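Local structure of succinate dehydrogenase subunit A (Mycolicibacterium smegmatis MC2 51, 6LUM) at residues D[208-213]-D[460-465]. The protein is the FAD-binding flavoprotein subunit of a succinate dehydrogenase and, as in its relatives, probably oxidises succinate to fumarate. Numbering follows the deposited sequence.
Sequences RMYKTT and QSMDNN
Met209 meets Met462 sulfur to methyl, SD 3.9 Å from CE, while the backbone O of Met209 lies against CB and CG of Met462. The Met462 chain bends at chi2 and again at chi3 (-79°), which turns CE toward Met209 SD and the Tyr210 ring, 4.0 Å from CZ of Tyr210. The Tyr210 ring runs obliquely past the helix backbone, CD1 near Asp463 N and CE1 near Met462 O, and its hydroxyl is hydrogen-bonded to Ala466 O; His240 and Phe242 pack against it edge-to-face. Lys211, exposed, lies alongside Gln460 and points the same way, its NZ modelled so close to OE1 of Gln460 that the hydrogen bond there is doubtful in detail. Lys211 CB rests 4.1 Å from Asp463 CB. Thr212 N donates to Asp463 OD1 (3.1 Å, 155° at the hydrogen), reaching the oxygen from above the carboxylate plane, 49° out of it. An alanine in place of Asp463 would probably leave the Thr212 amide without this acceptor and the loop less firmly tied to the helix. Helix 503-527 backs both methionines through Ala518, Thr521 and Val522. In this fumarate reductase/succinate dehydrogenase flavoprotein fold, the contact joins a loop of the FAD-binding region, the Tyr210 side chain about 12 Å from the bound FAD, to helix 451-465 of the C-terminal helical region.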
# COMPACT_ATOMS: atom_id res chain seq x y z
N ARG D 208 33.71 -10.52 33.20
CA ARG D 208 34.96 -9.89 32.83
C ARG D 208 35.75 -9.40 34.03
O ARG D 208 36.66 -8.59 33.87
CB ARG D 208 34.71 -8.73 31.87
CG ARG D 208 34.73 -9.14 30.44
CD ARG D 208 36.12 -9.48 30.01
NE ARG D 208 36.14 -10.38 28.87
CZ ARG D 208 37.23 -10.93 28.37
NH1 ARG D 208 37.16 -11.74 27.33
NH2 ARG D 208 38.40 -10.67 28.93
N MET D 209 35.41 -9.85 35.23
CA MET D 209 36.27 -9.65 36.38
C MET D 209 37.17 -10.84 36.61
O MET D 209 37.76 -10.96 37.68
CB MET D 209 35.44 -9.37 37.62
CG MET D 209 34.35 -10.37 37.85
SD MET D 209 33.30 -9.87 39.20
CE MET D 209 32.09 -11.16 39.16
N TYR D 210 37.28 -11.72 35.63
CA TYR D 210 38.14 -12.89 35.67
C TYR D 210 39.08 -12.83 34.48
O TYR D 210 38.66 -12.49 33.37
CB TYR D 210 37.33 -14.17 35.62
CG TYR D 210 36.63 -14.49 36.91
CD1 TYR D 210 37.32 -15.01 37.97
CD2 TYR D 210 35.28 -14.27 37.06
CE1 TYR D 210 36.70 -15.31 39.13
CE2 TYR D 210 34.66 -14.55 38.23
CZ TYR D 210 35.38 -15.07 39.25
OH TYR D 210 34.76 -15.37 40.44
N LYS D 211 40.35 -13.15 34.71
CA LYS D 211 41.31 -13.10 33.62
C LYS D 211 40.93 -14.07 32.53
O LYS D 211 40.80 -13.69 31.36
CB LYS D 211 42.71 -13.40 34.14
CG LYS D 211 43.80 -13.01 33.18
CD LYS D 211 45.16 -13.29 33.76
CE LYS D 211 45.18 -14.66 34.40
NZ LYS D 211 46.42 -14.89 35.18
N THR D 212 40.74 -15.33 32.88
CA THR D 212 40.37 -16.37 31.94
C THR D 212 38.85 -16.51 31.96
O THR D 212 38.29 -17.08 32.90
CB THR D 212 41.05 -17.69 32.30
OG1 THR D 212 42.45 -17.46 32.47
CG2 THR D 212 40.87 -18.68 31.19
N THR D 213 38.19 -15.97 30.95
CA THR D 213 36.75 -15.97 30.85
C THR D 213 36.34 -16.17 29.40
O THR D 213 37.13 -15.98 28.49
CB THR D 213 36.15 -14.67 31.37
OG1 THR D 213 34.73 -14.73 31.26
CG2 THR D 213 36.64 -13.52 30.58
N GLN D 460 43.60 -10.66 37.52
CA GLN D 460 44.55 -11.66 37.98
C GLN D 460 44.24 -12.10 39.41
O GLN D 460 44.25 -13.29 39.72
CB GLN D 460 45.97 -11.10 37.88
CG GLN D 460 47.01 -12.01 38.47
CD GLN D 460 47.05 -13.35 37.80
OE1 GLN D 460 47.57 -13.49 36.70
NE2 GLN D 460 46.49 -14.35 38.46
N SER D 461 43.96 -11.14 40.29
CA SER D 461 43.68 -11.48 41.68
C SER D 461 42.43 -12.33 41.81
O SER D 461 42.41 -13.31 42.56
CB SER D 461 43.54 -10.20 42.49
OG SER D 461 42.94 -10.44 43.74
N MET D 462 41.37 -11.97 41.08
CA MET D 462 40.14 -12.75 41.14
C MET D 462 40.36 -14.15 40.61
O MET D 462 39.99 -15.13 41.27
CB MET D 462 39.03 -12.05 40.37
CG MET D 462 38.41 -10.89 41.11
SD MET D 462 37.30 -11.42 42.42
CE MET D 462 35.84 -11.82 41.48
N ASP D 463 40.98 -14.30 39.44
CA ASP D 463 41.17 -15.63 38.90
C ASP D 463 42.18 -16.44 39.70
O ASP D 463 42.21 -17.66 39.58
CB ASP D 463 41.60 -15.55 37.44
CG ASP D 463 41.16 -16.75 36.64
OD1 ASP D 463 40.33 -16.58 35.73
OD2 ASP D 463 41.64 -17.86 36.92
N ASN D 464 42.99 -15.80 40.53
CA ASN D 464 43.84 -16.56 41.44
C ASN D 464 43.04 -17.06 42.64
O ASN D 464 43.11 -18.24 42.98
CB ASN D 464 45.01 -15.71 41.91
CG ASN D 464 46.29 -16.02 41.17
OD1 ASN D 464 46.42 -17.07 40.55
ND2 ASN D 464 47.24 -15.10 41.24
N ASN D 465 42.28 -16.17 43.28
CA ASN D 465 41.68 -16.46 44.58
C ASN D 465 40.21 -16.87 44.49
O ASN D 465 39.84 -17.95 44.94
CB ASN D 465 41.83 -15.25 45.49
CG ASN D 465 43.27 -14.85 45.67
OD1 ASN D 465 43.59 -13.68 45.81
ND2 ASN D 465 44.15 -15.83 45.65